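Local structure of cell wall surface anchor family protein (Streptococcus agalactiae, 3PHS) at residues F158-K163 against G202-K207; S197-G202 against V224-S229. The protein is the minor pilin GBS52 of a Gram-positive pathogen, a cell-wall-anchored pilus subunit whose IgG-like domain mediates adhesion to lung epithelial cells. All coordinates share one frame; numbering follows the deposited sequence.

Interaction 1 (F158-K163 against G202-K207)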
loop_
_atom_site.group_PDB
_atom_site.type_symbol
_atom_site.label_atom_id
_atom_site.label_comp_id
_atom_site.label_asym_id
_atom_site.label_seq_id
_atom_site.Cartn_x
_atom_site.Cartn_y
_atom_site.Cartn_z
ATOM N N PHE A 158 18.599 3.357 0.486
ATOM C CA PHE A 158 17.488 2.468 0.210
ATOM C C PHE A 158 16.269 3.248 -0.314
ATOM O O PHE A 158 16.164 4.459 -0.095
ATOM C CB PHE A 158 17.047 1.781 1.501
ATOM C CG PHE A 158 17.948 0.659 1.950
ATOM C CD1 PHE A 158 19.025 0.909 2.796
ATOM C CD2 PHE A 158 17.669 -0.651 1.598
ATOM C CE1 PHE A 158 19.845 -0.157 3.239
ATOM C CE2 PHE A 158 18.477 -1.709 2.041
ATOM C CZ PHE A 158 19.561 -1.444 2.853
ATOM N N GLU A 159 15.387 2.535 -1.009
ATOM C CA GLU A 159 14.019 2.990 -1.277
ATOM C C GLU A 159 13.070 1.962 -0.671
ATOM O O GLU A 159 13.453 0.815 -0.458
ATOM C CB GLU A 159 13.773 3.140 -2.774
ATOM C CG GLU A 159 14.554 4.306 -3.371
ATOM C CD GLU A 159 14.521 4.347 -4.882
ATOM O OE1 GLU A 159 13.992 3.418 -5.525
ATOM O OE2 GLU A 159 15.043 5.340 -5.424
ATOM N N LEU A 160 11.840 2.382 -0.387
ATOM C CA LEU A 160 10.818 1.495 0.166
ATOM C C LEU A 160 9.607 1.464 -0.767
ATOM O O LEU A 160 9.213 2.504 -1.302
ATOM C CB LEU A 160 10.409 1.983 1.555
ATOM C CG LEU A 160 9.395 1.113 2.305
ATOM C CD1 LEU A 160 9.962 -0.231 2.726
ATOM C CD2 LEU A 160 8.869 1.862 3.535
ATOM N N TYR A 161 9.054 0.274 -0.988
ATOM C CA TYR A 161 7.905 0.085 -1.858
ATOM C C TYR A 161 6.842 -0.701 -1.117
ATOM O O TYR A 161 7.163 -1.489 -0.254
ATOM C CB TYR A 161 8.314 -0.727 -3.094
ATOM C CG TYR A 161 9.221 0.036 -4.015
ATOM C CD1 TYR A 161 10.593 0.143 -3.755
ATOM C CD2 TYR A 161 8.706 0.678 -5.135
ATOM C CE1 TYR A 161 11.427 0.883 -4.606
ATOM C CE2 TYR A 161 9.524 1.391 -5.992
ATOM C CZ TYR A 161 10.881 1.489 -5.731
ATOM O OH TYR A 161 11.675 2.224 -6.603
ATOM N N GLU A 162 5.577 -0.511 -1.483
ATOM C CA GLU A 162 4.572 -1.514 -1.128
ATOM C C GLU A 162 4.952 -2.790 -1.894
ATOM O O GLU A 162 5.534 -2.701 -2.982
ATOM C CB GLU A 162 3.167 -1.036 -1.534
ATOM C CG GLU A 162 2.712 0.219 -0.773
ATOM C CD GLU A 162 1.354 0.754 -1.218
ATOM O OE1 GLU A 162 0.751 0.205 -2.160
ATOM O OE2 GLU A 162 0.896 1.733 -0.608
ATOM N N LYS A 163 4.633 -3.958 -1.341
ATOM C CA LYS A 163 4.831 -5.233 -2.049
ATOM C C LYS A 163 4.223 -5.164 -3.458
ATOM O O LYS A 163 3.077 -4.731 -3.623
ATOM C CB LYS A 163 4.224 -6.409 -1.268
ATOM C CG LYS A 163 4.713 -7.756 -1.787
ATOM C CD LYS A 163 4.017 -8.939 -1.141
ATOM C CE LYS A 163 4.412 -10.218 -1.880
ATOM N NZ LYS A 163 4.534 -11.395 -0.975
ATOM N N GLY A 202 1.021 -3.924 6.784
ATOM C CA GLY A 202 1.023 -4.656 5.508
ATOM C C GLY A 202 2.425 -4.956 5.027
ATOM O O GLY A 202 3.403 -4.770 5.769
ATOM N N ASP A 203 2.538 -5.383 3.770
ATOM C CA ASP A 203 3.815 -5.879 3.248
ATOM C C ASP A 203 4.525 -4.865 2.381
ATOM O O ASP A 203 3.915 -4.226 1.506
ATOM C CB ASP A 203 3.599 -7.194 2.478
ATOM C CG ASP A 203 3.133 -8.324 3.375
ATOM O OD1 ASP A 203 3.304 -8.226 4.614
ATOM O OD2 ASP A 203 2.587 -9.314 2.819
ATOM N N TYR A 204 5.821 -4.711 2.633
ATOM C CA TYR A 204 6.646 -3.741 1.936
ATOM C C TYR A 204 7.941 -4.391 1.464
ATOM O O TYR A 204 8.257 -5.515 1.838
ATOM C CB TYR A 204 6.972 -2.535 2.854
ATOM C CG TYR A 204 5.755 -1.730 3.259
ATOM C CD1 TYR A 204 4.930 -2.155 4.291
ATOM C CD2 TYR A 204 5.417 -0.552 2.585
ATOM C CE1 TYR A 204 3.787 -1.420 4.659
ATOM C CE2 TYR A 204 4.269 0.204 2.950
ATOM C CZ TYR A 204 3.471 -0.248 3.985
ATOM O OH TYR A 204 2.347 0.466 4.333
ATOM N N VAL A 205 8.679 -3.662 0.640
ATOM C CA VAL A 205 9.955 -4.145 0.120
ATOM C C VAL A 205 10.978 -3.024 0.209
ATOM O O VAL A 205 10.758 -1.911 -0.294
ATOM C CB VAL A 205 9.832 -4.659 -1.337
ATOM C CG1 VAL A 205 11.213 -5.026 -1.910
ATOM C CG2 VAL A 205 8.889 -5.838 -1.420
ATOM N N LEU A 206 12.102 -3.330 0.857
ATOM C CA LEU A 206 13.248 -2.433 0.879
ATOM C C LEU A 206 14.166 -2.744 -0.296
ATOM O O LEU A 206 14.583 -3.892 -0.474
ATOM C CB LEU A 206 14.017 -2.607 2.192
ATOM C CG LEU A 206 13.475 -1.882 3.425
ATOM C CD1 LEU A 206 14.149 -2.452 4.662
ATOM C CD2 LEU A 206 13.690 -0.354 3.325
ATOM N N LYS A 207 14.464 -1.735 -1.086
ATOM C CA LYS A 207 15.375 -1.885 -2.183
ATOM C C LYS A 207 16.690 -1.167 -1.885
ATOM O O LYS A 207 16.694 -0.014 -1.619
ATOM C CB LYS A 207 14.728 -1.395 -3.479
ATOM C CG LYS A 207 15.466 -1.782 -4.725
ATOM C CD LYS A 207 14.725 -1.364 -6.018
ATOM C CE LYS A 207 15.647 -1.406 -7.253
ATOM N NZ LYS A 207 15.053 -0.797 -8.445
HETATM O O HOH W 1 0.106 0.719 2.033
#
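E159 and K207 and, two residues along the strands, Y161 and V205 face each other as hydrogen-bonded pairs of neighbouring antiparallel strands. Each pair closes two backbone bonds: E159 N to K207 O (2.9 Å) with its nearly straight return, K207 N to E159 O (2.8 Å, 173° at the hydrogen), then Y161 N to V205 O and V205 N to Y161 O. Past the strand end, K163 N still reaches D203 O (2.9 Å), approaching from above the carbonyl plane; R112 donates to the same oxygen. There K163 and D203 also run side by side through their CB atoms.

Between these pairs, the non-hydrogen-bonded L160 and L206 turn branched side chains to the other face. L160 has CG anti to the backbone N (chi1 -177°), and its CD1 lies 3.8 Å from L206 CD2 and equally near Y204 CB. F158 CD2 packs on L206 CB, and this apolar face meets strands 135-146 and 193-200, where leucine and phenylalanine suit the interior of a sandwich.

On the opposite face, the ring atom CE1 of Y161 lies 4.2 Å from K207 CB, while Y161 OH donates to E159 OE1 (2.8 Å) on its anti side and out of the carboxylate plane, which tethers the ring's far end. At the margin a water lies within hydrogen-bonding distance of both E162 OE2 and Y204 OH, a hydroxyl also bonded to I200 O.

The chemistry implies a two-faced sheet: leucine, phenylalanine and the Y204 ring packed inward, V205, Y161, E159 and K207 mixed on the other face, where the Y161 hydroxyl probably helps stabilise the charge of E159.

Interaction 2 (S197-G202 against V224-S229)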
loop_
_atom_site.group_PDB
_atom_site.type_symbol
_atom_site.label_atom_id
_atom_site.label_comp_id
_atom_site.label_asym_id
_atom_site.label_seq_id
_atom_site.Cartn_x
_atom_site.Cartn_y
_atom_site.Cartn_z
ATOM N N SER A 197 8.279 5.656 10.731
ATOM C CA SER A 197 7.011 5.326 11.392
ATOM C C SER A 197 5.868 5.787 10.480
ATOM O O SER A 197 6.111 6.342 9.417
ATOM C CB SER A 197 6.930 5.955 12.780
ATOM O OG SER A 197 7.060 7.353 12.676
ATOM N N GLY A 198 4.634 5.523 10.886
ATOM C CA GLY A 198 3.478 5.984 10.125
ATOM C C GLY A 198 3.267 5.176 8.847
ATOM O O GLY A 198 2.714 5.699 7.870
ATOM N N LEU A 199 3.727 3.921 8.836
ATOM C CA LEU A 199 3.459 3.014 7.708
ATOM C C LEU A 199 2.217 2.188 8.007
ATOM O O LEU A 199 2.148 1.495 9.018
ATOM C CB LEU A 199 4.644 2.074 7.425
ATOM C CG LEU A 199 5.916 2.789 6.912
ATOM C CD1 LEU A 199 7.152 1.928 7.127
ATOM C CD2 LEU A 199 5.786 3.206 5.454
ATOM N N ILE A 200 1.235 2.234 7.110
ATOM C CA ILE A 200 0.051 1.424 7.336
ATOM C C ILE A 200 0.475 -0.034 7.330
ATOM O O ILE A 200 1.301 -0.446 6.496
ATOM C CB ILE A 200 -1.055 1.691 6.292
ATOM C CG1 ILE A 200 -1.471 3.158 6.362
ATOM C CG2 ILE A 200 -2.257 0.733 6.543
ATOM C CD1 ILE A 200 -2.464 3.598 5.258
ATOM N N HIS A 201 -0.075 -0.817 8.252
ATOM C CA HIS A 201 0.304 -2.227 8.374
ATOM C C HIS A 201 0.092 -3.010 7.067
ATOM O O HIS A 201 -0.870 -2.766 6.316
ATOM C CB HIS A 201 -0.358 -2.895 9.595
ATOM C CG HIS A 201 -1.849 -3.045 9.495
ATOM N ND1 HIS A 201 -2.449 -4.181 8.992
ATOM C CD2 HIS A 201 -2.858 -2.216 9.855
ATOM C CE1 HIS A 201 -3.763 -4.039 9.031
ATOM N NE2 HIS A 201 -4.039 -2.860 9.560
ATOM N N GLY A 202 1.021 -3.924 6.784
ATOM C CA GLY A 202 1.023 -4.656 5.508
ATOM C C GLY A 202 2.425 -4.956 5.027
ATOM O O GLY A 202 3.403 -4.770 5.769
ATOM N N VAL A 224 9.635 -6.841 4.039
ATOM C CA VAL A 224 9.344 -6.485 5.428
ATOM C C VAL A 224 7.833 -6.408 5.630
ATOM O O VAL A 224 7.106 -5.897 4.770
ATOM C CB VAL A 224 10.038 -5.164 5.932
ATOM C CG1 VAL A 224 11.463 -4.996 5.377
ATOM C CG2 VAL A 224 9.224 -3.943 5.602
ATOM N N THR A 225 7.375 -6.918 6.764
ATOM C CA THR A 225 5.968 -6.782 7.130
ATOM C C THR A 225 5.814 -5.820 8.318
ATOM O O THR A 225 6.336 -6.083 9.429
ATOM C CB THR A 225 5.316 -8.155 7.427
ATOM O OG1 THR A 225 5.276 -8.944 6.228
ATOM C CG2 THR A 225 3.888 -7.966 7.954
ATOM N N ILE A 226 5.118 -4.706 8.073
ATOM C CA ILE A 226 4.790 -3.743 9.132
ATOM C C ILE A 226 3.593 -4.294 9.902
ATOM O O ILE A 226 2.581 -4.684 9.296
ATOM C CB ILE A 226 4.449 -2.328 8.556
ATOM C CG1 ILE A 226 5.646 -1.711 7.782
ATOM C CG2 ILE A 226 3.880 -1.373 9.656
ATOM C CD1 ILE A 226 6.872 -1.388 8.635
ATOM N N GLU A 227 3.718 -4.329 11.230
ATOM C CA GLU A 227 2.608 -4.676 12.105
ATOM C C GLU A 227 2.138 -3.433 12.836
ATOM O O GLU A 227 2.949 -2.618 13.273
ATOM C CB GLU A 227 3.023 -5.735 13.117
ATOM C CG GLU A 227 3.197 -7.119 12.514
ATOM C CD GLU A 227 3.823 -8.074 13.502
ATOM O OE1 GLU A 227 3.212 -8.332 14.560
ATOM O OE2 GLU A 227 4.933 -8.561 13.223
ATOM N N LYS A 228 0.823 -3.284 12.968
ATOM C CA LYS A 228 0.295 -2.082 13.591
ATOM C C LYS A 228 0.729 -1.971 15.051
ATOM O O LYS A 228 0.753 -2.967 15.764
ATOM C CB LYS A 228 -1.233 -2.032 13.489
ATOM C CG LYS A 228 -1.999 -3.056 14.317
ATOM C CD LYS A 228 -3.500 -2.802 14.071
ATOM C CE LYS A 228 -4.399 -3.943 14.495
ATOM N NZ LYS A 228 -5.676 -3.810 13.706
ATOM N N SER A 229 1.074 -0.755 15.470
ATOM C CA SER A 229 1.433 -0.443 16.871
ATOM C C SER A 229 2.702 -1.138 17.348
ATOM O O SER A 229 2.966 -1.213 18.561
ATOM C CB SER A 229 0.267 -0.751 17.830
ATOM O OG SER A 229 -0.939 -0.159 17.351
#
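G202 and I226 form one antiparallel hydrogen-bonded pair where the chain crosses from one sheet of the prealbumin-like domain (strand 193-200) into the other (strand 202-210), in which 221-226 is an outermost strand within the chain. The end-to-end directions of the touching parts lie 106° apart, consistent with a single bridge here. G202 N donates to I226 O (3.1 Å), and I226 N returns to G202 O (2.9 Å), nearly along the C=O axis. T225 CA adds a CA-H...O contact to that same G202 oxygen. With phi at 146°, G202 adopts a backbone shape in which a side chain would collide with the preceding carbonyl oxygen, so glycine suits this link between the strands.

I226 supplies the apolar half of the contact. Its CG2, anti to the backbone N, sits 3.4 Å from L199 O, while CD1 meets L199 CD1 at 3.7 Å, the two side chains crossing at about a right angle. Beta-branched isoleucine fills the corner between the strands, and its neighbours L138 and Y204 continue the core.

H201 has CG between the backbone N and the carbonyl carbon (chi1 68°), and lies alongside K228. H201 CB approaches I226 O (3.5 Å), and the ring atom CD2 reaches K228 CB (4.0 Å).

The contact therefore couples a buried aliphatic corner to a polar margin, where K228, though salt-bridged to D24, might slightly disfavour protonation of H201.

Interactions 1 and 2 share G202 and have their centres about 11 Å apart. Strand 202-210 pairs with 157-162 on one side and 221-226 on the other, so both contacts belong to one antiparallel sheet; interaction 2 also joins it to strand 193-200 of the second sheet. Direct hydrogen bonds run between them: Y204 N to V224 O (2.8 Å) and D203 OD1 with T225 OG1 (2.6 Å). Inside, Y204 CD1 packs 3.6 Å from I226 CG1 and L206 CD1 3.8 Å from V224 CG1, two apolar contacts that carry the packing from one interaction to the other within the prealbumin-like domain.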